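Local coordinates for Myo-inositol phosphohydrolase (Mitsuokella multacida, PDB 4WU3), which probably dephosphorylates inositol hexakisphosphate as a protein-tyrosine-phosphatase-like phytase, and is seen here with bound inositol-(1,3,4,5)-tetrakisphosphate, at residues 354-359 with 402-407; 361-366 with 380-385; 374-379 with 570-575; 386-391 with 552-557. The protein carries 2 engineered substitutions. All blocks are in the same frame, centred on the assembly; numbering follows the deposited sequence.

Contact 4 is the buried member of the set, with all its touching residues enclosed, whereas contacts 1, 2 and 3 are partly buried. Contacts 1 and 4 share a sheet: strands 357-358 and 390-393 are neighbours in it, and Met-359 N lies 3.1 Å from Met-390 O. Their chemistry is mainly apolar, each with a methionine beside an aromatic ring. Contact 2 joins two parts of the long loop after strand 357-358, and contact 3 lays another part of it on helix 564-573, their centres about 8 Å apart. Contact 2 relies on a guanidinium, contact 3 on an aromatic pair and a leucine methyl. Asp-555 of contact 4 meets Arg-570 of contact 3 in a salt bridge, joining successive helices.

Contact 1 of 4, residues 354-359 with 402-407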
loop_
_atom_site.group_PDB
_atom_site.type_symbol
_atom_site.label_atom_id
_atom_site.label_comp_id
_atom_site.label_asym_id
_atom_site.label_seq_id
_atom_site.Cartn_x
_atom_site.Cartn_y
_atom_site.Cartn_z
ATOM N N ARG A 354 33.740 -30.249 -0.688
ATOM C CA ARG A 354 34.062 -28.833 -0.582
ATOM C C ARG A 354 34.264 -28.422 0.879
ATOM O O ARG A 354 33.634 -28.967 1.782
ATOM C CB ARG A 354 32.942 -28.016 -1.214
ATOM C CG ARG A 354 33.241 -26.539 -1.393
ATOM C CD ARG A 354 32.269 -25.886 -2.375
ATOM N NE ARG A 354 30.869 -26.165 -2.048
ATOM C CZ ARG A 354 30.005 -25.268 -1.572
ATOM N NH1 ARG A 354 30.380 -24.007 -1.372
ATOM N NH2 ARG A 354 28.755 -25.634 -1.301
ATOM N N ASN A 355 35.173 -27.485 1.106
ATOM C CA ASN A 355 35.400 -26.895 2.434
ATOM C C ASN A 355 35.732 -27.917 3.521
ATOM O O ASN A 355 35.342 -27.748 4.694
ATOM C CB ASN A 355 34.183 -26.063 2.860
ATOM C CG ASN A 355 33.939 -24.883 1.944
ATOM O OD1 ASN A 355 34.879 -24.286 1.426
ATOM N ND2 ASN A 355 32.677 -24.537 1.745
ATOM N N PHE A 356 36.462 -28.964 3.129
ATOM C CA PHE A 356 36.840 -30.032 4.046
ATOM C C PHE A 356 38.020 -29.588 4.873
ATOM O O PHE A 356 38.954 -29.007 4.333
ATOM C CB PHE A 356 37.242 -31.304 3.287
ATOM C CG PHE A 356 37.753 -32.414 4.185
ATOM C CD1 PHE A 356 36.872 -33.243 4.850
ATOM C CD2 PHE A 356 39.113 -32.617 4.369
ATOM C CE1 PHE A 356 37.331 -34.256 5.678
ATOM C CE2 PHE A 356 39.574 -33.639 5.182
ATOM C CZ PHE A 356 38.679 -34.455 5.844
ATOM N N ARG A 357 37.988 -29.866 6.172
ATOM C CA ARG A 357 39.138 -29.584 7.029
ATOM C C ARG A 357 39.095 -30.419 8.283
ATOM O O ARG A 357 38.019 -30.846 8.715
ATOM C CB ARG A 357 39.202 -28.100 7.406
ATOM C CG ARG A 357 38.066 -27.611 8.289
ATOM C CD ARG A 357 36.833 -27.191 7.499
ATOM N NE ARG A 357 35.935 -26.370 8.311
ATOM C CZ ARG A 357 34.746 -25.934 7.912
ATOM N NH1 ARG A 357 34.278 -26.207 6.725
ATOM N NH2 ARG A 357 33.999 -25.221 8.707
ATOM N N THR A 358 40.269 -30.665 8.860
ATOM C CA THR A 358 40.361 -31.246 10.193
ATOM C C THR A 358 41.112 -30.250 11.048
ATOM O O THR A 358 41.669 -29.284 10.534
ATOM C CB THR A 358 41.084 -32.620 10.223
ATOM O OG1 THR A 358 42.505 -32.449 10.067
ATOM C CG2 THR A 358 40.559 -33.540 9.136
ATOM N N MET A 359 41.124 -30.470 12.354
ATOM C CA MET A 359 41.817 -29.564 13.248
ATOM C C MET A 359 43.328 -29.734 13.145
ATOM O O MET A 359 44.085 -29.002 13.794
ATOM C CB MET A 359 41.340 -29.776 14.678
ATOM C CG MET A 359 39.861 -29.468 14.855
ATOM S SD MET A 359 39.504 -27.759 14.405
ATOM C CE MET A 359 38.982 -27.891 12.706
ATOM N N GLN A 402 33.774 -41.486 0.209
ATOM C CA GLN A 402 34.852 -42.476 0.057
ATOM C C GLN A 402 36.215 -41.818 0.222
ATOM O O GLN A 402 37.118 -42.408 0.809
ATOM C CB GLN A 402 34.783 -43.200 -1.296
ATOM C CG GLN A 402 33.495 -43.982 -1.527
ATOM C CD GLN A 402 33.253 -45.058 -0.474
ATOM O OE1 GLN A 402 34.177 -45.751 -0.048
ATOM N NE2 GLN A 402 32.007 -45.203 -0.056
ATOM N N ALA A 403 36.370 -40.600 -0.281
ATOM C CA ALA A 403 37.641 -39.893 -0.155
ATOM C C ALA A 403 37.920 -39.432 1.281
ATOM O O ALA A 403 39.076 -39.384 1.702
ATOM C CB ALA A 403 37.683 -38.708 -1.103
ATOM N N MET A 404 36.871 -39.079 2.023
ATOM C CA MET A 404 37.029 -38.638 3.416
ATOM C C MET A 404 37.467 -39.780 4.320
ATOM O O MET A 404 38.194 -39.581 5.286
ATOM C CB MET A 404 35.713 -38.132 3.972
ATOM C CG MET A 404 35.290 -36.762 3.508
ATOM S SD MET A 404 33.710 -36.316 4.256
ATOM C CE MET A 404 33.998 -36.782 5.949
ATOM N N LEU A 405 36.984 -40.973 4.010
ATOM C CA LEU A 405 37.160 -42.123 4.884
ATOM C C LEU A 405 38.598 -42.383 5.317
ATOM O O LEU A 405 38.865 -42.460 6.504
ATOM C CB LEU A 405 36.587 -43.373 4.224
ATOM C CG LEU A 405 35.098 -43.566 4.477
ATOM C CD1 LEU A 405 34.570 -44.694 3.604
ATOM C CD2 LEU A 405 34.869 -43.860 5.953
ATOM N N PRO A 406 39.524 -42.547 4.362
ATOM C CA PRO A 406 40.897 -42.844 4.775
ATOM C C PRO A 406 41.529 -41.697 5.544
ATOM O O PRO A 406 42.325 -41.933 6.449
ATOM C CB PRO A 406 41.639 -43.070 3.448
ATOM C CG PRO A 406 40.795 -42.414 2.410
ATOM C CD PRO A 406 39.378 -42.516 2.897
ATOM N N VAL A 407 41.183 -40.463 5.190
ATOM C CA VAL A 407 41.738 -39.305 5.875
ATOM C C VAL A 407 41.312 -39.299 7.338
ATOM O O VAL A 407 42.149 -39.154 8.232
ATOM C CB VAL A 407 41.331 -37.986 5.192
ATOM C CG1 VAL A 407 41.809 -36.789 5.997
ATOM C CG2 VAL A 407 41.915 -37.919 3.792
#
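Phe-356 fills the space between the edge of a five-stranded mixed sheet and Met-404 and Val-407 of helix 398-411. The helix belongs to a beta-alpha-beta crossover, leading from strand 390-393 to strand 416-422, which run parallel in the sheet with strand 535-539 between them. Only 148 Å² is buried, and most of it comes from one ring and two aliphatic side chains.

The apolar contacts are spread along the outer half of the ring. Phe-356 has CG anti to the backbone N (chi1 175°), which carries the ring out from the backbone to the helix. Its CE1 meets Met-404 CG at 3.9 Å, while Val-407 CG1 arrives at the ring edge, 3.9 Å from Phe-356 CZ and equally close to CE2. The Met-aromatic contact is oblique: Met-404 SD stands 5.4 Å from the centroid of the Phe-356 ring and 64° off its normal. The methionine chain bends at chi3 and brings CE to 4.2 Å from Phe-356 CE1. With an alanine at Phe-356 the ring is gone, and Met-404 CG and Val-407 CG1 would probably face a gap between strand and helix.

The polar contacts lie elsewhere. Asn-355 ND2 and Arg-357 NH1 bond to the carbonyls of Ala-542 and Gly-543, two residues of the inositol phosphate pocket, so this strand end borders the phosphate-binding loop. Arg-357 also braces its own segment: NH1 donates to Asn-355 O at 2.8 Å, nearly straight at 163°, with the donor in the carbonyl plane and the oxygen in the guanidinium plane.

Contact 2 of 4, residues 361-366 with 380-385; sequences SAFRTD and PTRKGL
Ser-361 and Arg-382 belong to two irregular arms of the same loop, whose backbones stay well apart: the CA atoms of Phe-363 and Arg-382 are 10.2 Å from each other, and the second arm closes in a type II beta turn from Arg-382 to Leu-385, with Gly-384 at a positive phi of 95°. Side chains must therefore span the gap, and Arg-382 does most of this.

Its guanidinium is used at the edge and on the flat side at once. At its edge, NH1 donates to Ser-361 O at 2.8 Å, in the carbonyl plane, and NH2 adds a weak, more bent bond to the same oxygen at 3.2 Å. NH1 also bonds to Met-359 O, so two backbone carbonyls fix how the group is turned. Its flat side lies on Phe-363, with group centres 4.6 Å apart and planes inclined by 22°. This is an offset stack: NH2 sits over the rim of one ring face, 3.4 Å from Phe-363 CE1. The arginine chain bends at chi3 (79°), which folds the guanidinium back along the ring while CG stays 3.8 Å from Phe-363 CZ. Pro-380 CD touches Phe-363 CE2 obliquely at 4.2 Å.

Within the second arm, Thr-381 OG1 accepts from Lys-383 N at 3.0 Å, an ST turn that overlaps the start of the beta turn. Ser-361 OG is used elsewhere, by Thr-358 N.

The two arms lie over the C-terminal part of helix 564-573: Phe-363 and Pro-380 both rest on Leu-573, and Arg-570 NH2 takes up Thr-381 O and Lys-383 O, just before helix 385-388.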
loop_
_atom_site.group_PDB
_atom_site.type_symbol
_atom_site.label_atom_id
_atom_site.label_comp_id
_atom_site.label_asym_id
_atom_site.label_seq_id
_atom_site.Cartn_x
_atom_site.Cartn_y
_atom_site.Cartn_z
ATOM N N SER A 361 44.570 -29.578 9.984
ATOM C CA SER A 361 44.782 -29.003 8.653
ATOM C C SER A 361 45.622 -27.731 8.698
ATOM O O SER A 361 45.792 -27.130 9.752
ATOM C CB SER A 361 43.440 -28.688 7.981
ATOM O OG SER A 361 42.758 -29.876 7.612
ATOM N N ALA A 362 46.141 -27.325 7.543
ATOM C CA ALA A 362 46.866 -26.056 7.432
ATOM C C ALA A 362 45.896 -24.881 7.376
ATOM O O ALA A 362 44.812 -24.979 6.797
ATOM C CB ALA A 362 47.749 -26.055 6.193
ATOM N N PHE A 363 46.285 -23.769 7.987
ATOM C CA PHE A 363 45.536 -22.527 7.828
ATOM C C PHE A 363 45.481 -22.140 6.352
ATOM O O PHE A 363 46.400 -22.439 5.579
ATOM C CB PHE A 363 46.182 -21.396 8.630
ATOM C CG PHE A 363 45.983 -21.508 10.118
ATOM C CD1 PHE A 363 45.011 -22.341 10.647
ATOM C CD2 PHE A 363 46.742 -20.744 10.984
ATOM C CE1 PHE A 363 44.821 -22.423 12.014
ATOM C CE2 PHE A 363 46.554 -20.826 12.349
ATOM C CZ PHE A 363 45.593 -21.665 12.864
ATOM N N ARG A 364 44.407 -21.462 5.964
ATOM C CA ARG A 364 44.243 -21.000 4.591
ATOM C C ARG A 364 45.177 -19.835 4.271
ATOM O O ARG A 364 45.625 -19.121 5.160
ATOM C CB ARG A 364 42.800 -20.556 4.354
ATOM C CG ARG A 364 42.421 -19.280 5.079
ATOM C CD ARG A 364 41.175 -18.686 4.456
ATOM N NE ARG A 364 39.973 -19.161 5.116
ATOM C CZ ARG A 364 38.776 -19.225 4.549
ATOM N NH1 ARG A 364 38.592 -18.886 3.300
ATOM N NH2 ARG A 364 37.749 -19.649 5.233
ATOM N N THR A 365 45.447 -19.633 2.986
ATOM C CA THR A 365 46.297 -18.527 2.550
ATOM C C THR A 365 45.505 -17.435 1.840
ATOM O O THR A 365 46.084 -16.453 1.375
ATOM C CB THR A 365 47.379 -19.018 1.583
ATOM O OG1 THR A 365 46.753 -19.605 0.440
ATOM C CG2 THR A 365 48.266 -20.044 2.260
ATOM N N ASP A 366 44.186 -17.602 1.767
ATOM C CA ASP A 366 43.325 -16.650 1.074
ATOM C C ASP A 366 42.490 -15.810 2.045
ATOM O O ASP A 366 41.322 -15.519 1.776
ATOM C CB ASP A 366 42.408 -17.390 0.099
ATOM C CG ASP A 366 41.540 -18.444 0.789
ATOM O OD1 ASP A 366 42.062 -19.497 1.206
ATOM O OD2 ASP A 366 40.323 -18.220 0.902
ATOM N N PRO A 380 46.119 -16.924 15.641
ATOM C CA PRO A 380 45.520 -17.429 16.867
ATOM C C PRO A 380 46.285 -18.635 17.373
ATOM O O PRO A 380 47.009 -19.269 16.611
ATOM C CB PRO A 380 44.124 -17.849 16.422
ATOM C CG PRO A 380 44.324 -18.282 15.014
ATOM C CD PRO A 380 45.403 -17.394 14.446
ATOM N N THR A 381 46.129 -18.942 18.654
ATOM C CA THR A 381 46.774 -20.114 19.225
ATOM C C THR A 381 46.157 -21.362 18.613
ATOM O O THR A 381 44.967 -21.381 18.319
ATOM C CB THR A 381 46.621 -20.173 20.758
ATOM O OG1 THR A 381 47.186 -21.399 21.244
ATOM C CG2 THR A 381 45.146 -20.108 21.172
ATOM N N ARG A 382 46.975 -22.394 18.424
ATOM C CA ARG A 382 46.503 -23.681 17.931
ATOM C C ARG A 382 46.355 -24.660 19.078
ATOM O O ARG A 382 46.306 -25.881 18.888
ATOM C CB ARG A 382 47.469 -24.265 16.900
ATOM C CG ARG A 382 47.361 -23.672 15.502
ATOM C CD ARG A 382 48.045 -24.559 14.460
ATOM N NE ARG A 382 47.217 -25.706 14.063
ATOM C CZ ARG A 382 46.737 -25.906 12.834
ATOM N NH1 ARG A 382 45.992 -26.969 12.578
ATOM N NH2 ARG A 382 47.006 -25.053 11.851
ATOM N N LYS A 383 46.256 -24.124 20.280
ATOM C CA LYS A 383 46.198 -24.963 21.457
ATOM C C LYS A 383 44.932 -25.823 21.548
ATOM O O LYS A 383 43.805 -25.338 21.469
ATOM C CB LYS A 383 46.338 -24.095 22.699
ATOM C CG LYS A 383 46.203 -24.887 23.959
ATOM C CD LYS A 383 44.767 -24.894 24.417
ATOM C CE LYS A 383 44.647 -25.925 25.511
ATOM N NZ LYS A 383 43.352 -25.837 26.217
ATOM N N GLY A 384 45.127 -27.116 21.743
ATOM C CA GLY A 384 43.999 -28.016 21.904
ATOM C C GLY A 384 43.583 -28.698 20.604
ATOM O O GLY A 384 42.911 -29.734 20.614
ATOM N N LEU A 385 43.990 -28.122 19.481
ATOM C CA LEU A 385 43.574 -28.616 18.174
ATOM C C LEU A 385 44.027 -30.052 17.923
ATOM O O LEU A 385 43.330 -30.832 17.270
ATOM C CB LEU A 385 44.110 -27.712 17.071
ATOM C CG LEU A 385 43.512 -26.310 16.958
ATOM C CD1 LEU A 385 44.024 -25.637 15.697
ATOM C CD2 LEU A 385 41.995 -26.333 16.949
#

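Contact 3 of 4, residues 374-379 with 570-575; sequences KGFTPT and RQYLLG
Phe-376 is the first residue of its segment to meet helix 564-573, touching Tyr-572 with one ring carbon: CE1 is 3.9 Å from Tyr-572 CD2. The ring planes are perpendicular, at 90°, with centroids 5.9 Å apart, but the approach is oblique. With CG anti to the backbone N (chi1 170°), the end of the Phe-376 ring comes nearer the helix than the direction of its CB would suggest. Over one face of that ring lies Pro-378 N, so the segment curls back on its own aromatic.

Thr-377 joins the helix through its backbone, its N bonding to Ser-569 OG. Its carbonyl oxygen is 4.0 Å from Leu-573 CD1, and Pro-378 O comes nearer to that methyl, at 3.5 Å. One leucine branch thus packs against two successive carbonyl oxygens. At Thr-379 the chain is steadied by an ST turn, the backbone N donating to Thr-377 OG1 at 3.1 Å and 168°.

After Leu-574 the chain leaves helical angles at Gly-575, in a Schellman motif whose N bonds to Tyr-572 O at 2.9 Å. The surrounding loop completes the seat: Tyr-572 OH bonds to Asn-368 N, and Arg-364 makes a cation-pi contact with the tyrosine. Gln-571 of helix 564-573 packs on Thr-548 and Met-551 of helix 545-558.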
loop_
_atom_site.group_PDB
_atom_site.type_symbol
_atom_site.label_atom_id
_atom_site.label_comp_id
_atom_site.label_asym_id
_atom_site.label_seq_id
_atom_site.Cartn_x
_atom_site.Cartn_y
_atom_site.Cartn_z
ATOM N N LYS A 374 34.806 -9.035 14.648
ATOM C CA LYS A 374 35.351 -8.716 15.964
ATOM C C LYS A 374 36.242 -9.838 16.503
ATOM O O LYS A 374 35.832 -10.996 16.570
ATOM C CB LYS A 374 34.210 -8.432 16.949
ATOM C CG LYS A 374 34.664 -8.083 18.362
ATOM C CD LYS A 374 33.487 -7.846 19.303
ATOM C CE LYS A 374 33.959 -7.465 20.702
ATOM N NZ LYS A 374 32.840 -7.415 21.686
ATOM N N GLY A 375 37.464 -9.478 16.886
ATOM C CA GLY A 375 38.384 -10.414 17.532
ATOM C C GLY A 375 39.306 -11.144 16.565
ATOM O O GLY A 375 40.127 -11.960 16.976
ATOM N N PHE A 376 39.172 -10.871 15.275
ATOM C CA PHE A 376 39.936 -11.634 14.295
ATOM C C PHE A 376 41.433 -11.386 14.388
ATOM O O PHE A 376 41.895 -10.244 14.344
ATOM C CB PHE A 376 39.496 -11.347 12.862
ATOM C CG PHE A 376 40.419 -11.946 11.836
ATOM C CD1 PHE A 376 40.420 -13.309 11.607
ATOM C CD2 PHE A 376 41.323 -11.151 11.145
ATOM C CE1 PHE A 376 41.283 -13.871 10.690
ATOM C CE2 PHE A 376 42.189 -11.707 10.221
ATOM C CZ PHE A 376 42.169 -13.072 9.993
ATOM N N THR A 377 42.186 -12.472 14.493
ATOM C CA THR A 377 43.630 -12.401 14.375
ATOM C C THR A 377 44.136 -13.419 13.371
ATOM O O THR A 377 43.613 -14.523 13.276
ATOM C CB THR A 377 44.345 -12.635 15.716
ATOM O OG1 THR A 377 45.750 -12.702 15.471
ATOM C CG2 THR A 377 43.896 -13.932 16.370
ATOM N N PRO A 378 45.161 -13.043 12.604
ATOM C CA PRO A 378 45.756 -13.981 11.655
ATOM C C PRO A 378 46.629 -15.038 12.342
ATOM O O PRO A 378 47.011 -16.025 11.710
ATOM C CB PRO A 378 46.584 -13.080 10.731
ATOM C CG PRO A 378 46.836 -11.830 11.510
ATOM C CD PRO A 378 45.749 -11.694 12.531
ATOM N N THR A 379 46.900 -14.854 13.631
ATOM C CA THR A 379 47.825 -15.731 14.348
ATOM C C THR A 379 47.254 -16.213 15.683
ATOM O O THR A 379 47.826 -15.952 16.739
ATOM C CB THR A 379 49.172 -15.017 14.618
ATOM O OG1 THR A 379 48.960 -13.861 15.444
ATOM C CG2 THR A 379 49.815 -14.582 13.313
ATOM N N ARG A 570 40.747 -19.192 14.310
ATOM C CA ARG A 570 41.294 -20.435 13.812
ATOM C C ARG A 570 40.253 -21.264 13.057
ATOM O O ARG A 570 40.580 -21.874 12.034
ATOM C CB ARG A 570 41.962 -21.239 14.923
ATOM C CG ARG A 570 41.043 -21.796 15.990
ATOM C CD ARG A 570 41.860 -22.033 17.243
ATOM N NE ARG A 570 41.267 -23.024 18.124
ATOM C CZ ARG A 570 41.857 -23.470 19.220
ATOM N NH1 ARG A 570 41.272 -24.365 19.973
ATOM N NH2 ARG A 570 43.040 -23.028 19.572
ATOM N N GLN A 571 39.000 -21.267 13.518
ATOM C CA GLN A 571 37.939 -21.964 12.768
ATOM C C GLN A 571 37.765 -21.345 11.365
ATOM O O GLN A 571 37.475 -22.054 10.393
ATOM C CB GLN A 571 36.615 -21.978 13.539
ATOM C CG GLN A 571 36.618 -22.835 14.801
ATOM C CD GLN A 571 37.114 -24.248 14.562
ATOM O OE1 GLN A 571 36.891 -24.841 13.504
ATOM N NE2 GLN A 571 37.797 -24.795 15.549
ATOM N N TYR A 572 37.952 -20.033 11.264
ATOM C CA TYR A 572 37.947 -19.363 9.970
ATOM C C TYR A 572 39.175 -19.782 9.179
ATOM O O TYR A 572 39.068 -20.199 8.016
ATOM C CB TYR A 572 37.916 -17.831 10.117
ATOM C CG TYR A 572 38.164 -17.097 8.813
ATOM C CD1 TYR A 572 37.167 -16.975 7.872
ATOM C CD2 TYR A 572 39.404 -16.549 8.521
ATOM C CE1 TYR A 572 37.384 -16.325 6.673
ATOM C CE2 TYR A 572 39.632 -15.885 7.327
ATOM C CZ TYR A 572 38.612 -15.778 6.402
ATOM O OH TYR A 572 38.809 -15.119 5.199
ATOM N N LEU A 573 40.339 -19.688 9.815
ATOM C CA LEU A 573 41.590 -19.973 9.131
ATOM C C LEU A 573 41.626 -21.402 8.631
ATOM O O LEU A 573 42.209 -21.680 7.595
ATOM C CB LEU A 573 42.781 -19.691 10.036
ATOM C CG LEU A 573 42.987 -18.194 10.274
ATOM C CD1 LEU A 573 44.060 -17.952 11.312
ATOM C CD2 LEU A 573 43.343 -17.492 8.974
ATOM N N LEU A 574 40.984 -22.309 9.355
ATOM C CA LEU A 574 41.023 -23.713 8.971
ATOM C C LEU A 574 40.083 -24.018 7.817
ATOM O O LEU A 574 40.106 -25.123 7.288
ATOM C CB LEU A 574 40.701 -24.610 10.162
ATOM C CG LEU A 574 41.828 -24.629 11.192
ATOM C CD1 LEU A 574 41.347 -25.086 12.558
ATOM C CD2 LEU A 574 42.957 -25.510 10.689
ATOM N N GLY A 575 39.257 -23.043 7.430
ATOM C CA GLY A 575 38.387 -23.188 6.265
ATOM C C GLY A 575 36.896 -22.974 6.494
ATOM O O GLY A 575 36.101 -23.132 5.560
#

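Contact 4 of 4, residues 386-391 with 552-557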
loop_
_atom_site.group_PDB
_atom_site.type_symbol
_atom_site.label_atom_id
_atom_site.label_comp_id
_atom_site.label_asym_id
_atom_site.label_seq_id
_atom_site.Cartn_x
_atom_site.Cartn_y
_atom_site.Cartn_z
ATOM N N ASP A 386 45.193 -30.406 18.452
ATOM C CA ASP A 386 45.742 -31.745 18.238
ATOM C C ASP A 386 44.900 -32.860 18.890
ATOM O O ASP A 386 45.023 -34.031 18.526
ATOM C CB ASP A 386 47.198 -31.808 18.733
ATOM C CG ASP A 386 47.342 -31.396 20.183
ATOM O OD1 ASP A 386 47.178 -30.190 20.479
ATOM O OD2 ASP A 386 47.627 -32.274 21.024
ATOM N N THR A 387 44.057 -32.508 19.856
ATOM C CA THR A 387 43.214 -33.510 20.521
ATOM C C THR A 387 41.710 -33.187 20.441
ATOM O O THR A 387 40.892 -33.831 21.103
ATOM C CB THR A 387 43.621 -33.699 22.002
ATOM O OG1 THR A 387 43.454 -32.471 22.715
ATOM C CG2 THR A 387 45.075 -34.140 22.116
ATOM N N LEU A 388 41.345 -32.202 19.626
ATOM C CA LEU A 388 39.939 -31.807 19.488
ATOM C C LEU A 388 39.126 -32.841 18.680
ATOM O O LEU A 388 37.925 -32.987 18.871
ATOM C CB LEU A 388 39.852 -30.411 18.864
ATOM C CG LEU A 388 38.499 -29.681 18.839
ATOM C CD1 LEU A 388 37.756 -29.830 20.153
ATOM C CD2 LEU A 388 38.711 -28.204 18.525
ATOM N N TYR A 389 39.804 -33.574 17.807
ATOM C CA TYR A 389 39.188 -34.615 17.003
ATOM C C TYR A 389 37.915 -34.128 16.311
ATOM O O TYR A 389 36.822 -34.633 16.536
ATOM C CB TYR A 389 38.901 -35.854 17.860
ATOM C CG TYR A 389 40.111 -36.421 18.563
ATOM C CD1 TYR A 389 41.350 -36.495 17.925
ATOM C CD2 TYR A 389 40.013 -36.908 19.855
ATOM C CE1 TYR A 389 42.458 -37.020 18.571
ATOM C CE2 TYR A 389 41.111 -37.437 20.511
ATOM C CZ TYR A 389 42.333 -37.490 19.864
ATOM O OH TYR A 389 43.431 -38.006 20.514
ATOM N N MET A 390 38.066 -33.141 15.448
ATOM C CA MET A 390 36.912 -32.559 14.786
ATOM C C MET A 390 37.246 -32.212 13.353
ATOM O O MET A 390 38.363 -31.799 13.048
ATOM C CB MET A 390 36.485 -31.298 15.534
ATOM C CG MET A 390 35.362 -30.533 14.883
ATOM S SD MET A 390 34.862 -29.133 15.893
ATOM C CE MET A 390 36.288 -28.071 15.695
ATOM N N SER A 391 36.266 -32.382 12.472
ATOM C CA SER A 391 36.401 -31.973 11.090
ATOM C C SER A 391 35.082 -31.383 10.621
ATOM O O SER A 391 34.061 -31.503 11.311
ATOM C CB SER A 391 36.811 -33.162 10.227
ATOM O OG SER A 391 35.924 -34.253 10.408
ATOM N N ALA A 552 32.848 -24.113 16.179
ATOM C CA ALA A 552 33.314 -23.090 17.102
ATOM C C ALA A 552 32.767 -23.316 18.513
ATOM O O ALA A 552 33.458 -23.065 19.500
ATOM C CB ALA A 552 32.919 -21.710 16.593
ATOM N N MET A 553 31.525 -23.779 18.613
ATOM C CA MET A 553 30.929 -24.043 19.923
ATOM C C MET A 553 31.593 -25.232 20.618
ATOM O O MET A 553 31.830 -25.205 21.827
ATOM C CB MET A 553 29.430 -24.297 19.788
ATOM C CG MET A 553 28.612 -23.028 19.653
ATOM S SD MET A 553 26.853 -23.369 19.664
ATOM C CE MET A 553 26.496 -23.587 17.923
ATOM N N TYR A 554 31.872 -26.280 19.855
ATOM C CA TYR A 554 32.556 -27.443 20.389
ATOM C C TYR A 554 34.002 -27.099 20.769
ATOM O O TYR A 554 34.467 -27.467 21.845
ATOM C CB TYR A 554 32.517 -28.577 19.364
ATOM C CG TYR A 554 33.068 -29.890 19.856
ATOM C CD1 TYR A 554 32.629 -30.445 21.048
ATOM C CD2 TYR A 554 34.003 -30.592 19.117
ATOM C CE1 TYR A 554 33.123 -31.653 21.498
ATOM C CE2 TYR A 554 34.497 -31.803 19.560
ATOM C CZ TYR A 554 34.054 -32.329 20.750
ATOM O OH TYR A 554 34.554 -33.538 21.192
ATOM N N ASP A 555 34.711 -26.395 19.888
ATOM C CA ASP A 555 36.058 -25.931 20.183
ATOM C C ASP A 555 36.078 -25.212 21.539
ATOM O O ASP A 555 36.879 -25.552 22.414
ATOM C CB ASP A 555 36.550 -25.010 19.067
ATOM C CG ASP A 555 38.075 -24.812 19.069
ATOM O OD1 ASP A 555 38.771 -25.291 19.998
ATOM O OD2 ASP A 555 38.582 -24.156 18.125
ATOM N N MET A 556 35.183 -24.238 21.712
ATOM C CA MET A 556 35.114 -23.454 22.946
ATOM C C MET A 556 34.898 -24.354 24.138
ATOM O O MET A 556 35.547 -24.195 25.179
ATOM C CB MET A 556 33.938 -22.478 22.928
ATOM C CG MET A 556 34.153 -21.215 22.138
ATOM S SD MET A 556 32.636 -20.242 22.100
ATOM C CE MET A 556 32.696 -19.687 20.407
ATOM N N MET A 557 33.938 -25.260 24.006
ATOM C CA MET A 557 33.577 -26.140 25.105
ATOM C C MET A 557 34.806 -26.897 25.600
ATOM O O MET A 557 34.990 -27.066 26.797
ATOM C CB MET A 557 32.481 -27.130 24.681
ATOM C CG MET A 557 31.088 -26.515 24.544
ATOM S SD MET A 557 29.888 -27.594 23.729
ATOM C CE MET A 557 29.569 -28.795 25.021
HETATM O O HOH W 1 35.672 -34.826 19.256
#
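Leu-388 pushes its two methyls against adjacent residues of helix 545-558, and here the contact is tightest. CD2 lies 3.3 Å from Asp-555 OD1, the two side chains crossing at about a right angle, and CD1 lies 3.9 Å from Tyr-554 CE2. With CG anti to the backbone N (chi1 -170°), Leu-388 sends this fork toward the helix although its CB does not point there. The carboxylate of Asp-555 has its polar partners elsewhere: OD1 is in a salt bridge with Arg-570 and OD2 is bonded to Gln-571, so the methyl rests against a group that is already held.

Met-390 closes in from the strand. Its sulfur stands in the plane of the Tyr-554 ring, 87° off the normal, with SD 3.6 Å from Tyr-554 CD2 and 5.0 Å from the ring centroid, an edge-on Met-aromatic contact.

Toward the phenol end the fit is looser and a water mediates. Water 1 donates to Leu-388 O at 2.9 Å and lies 2.6 Å from Tyr-554 OH, while that hydroxyl and carbonyl are themselves 4.1 Å apart. Were Tyr-554 an alanine, Leu-388 CD1 and Met-390 SD would probably lose the ring they pack on and the water its hydroxyl partner.

The contact sets helix 385-388 and strand 390-393 against helix 545-558, which starts within the ligand-binding loop that includes Gly-545 and Arg-546. Beyond it that helix packs on helix 517-529 through Tyr-554, helix 564-573 through Ala-552, and helix 593-613 through Met-553.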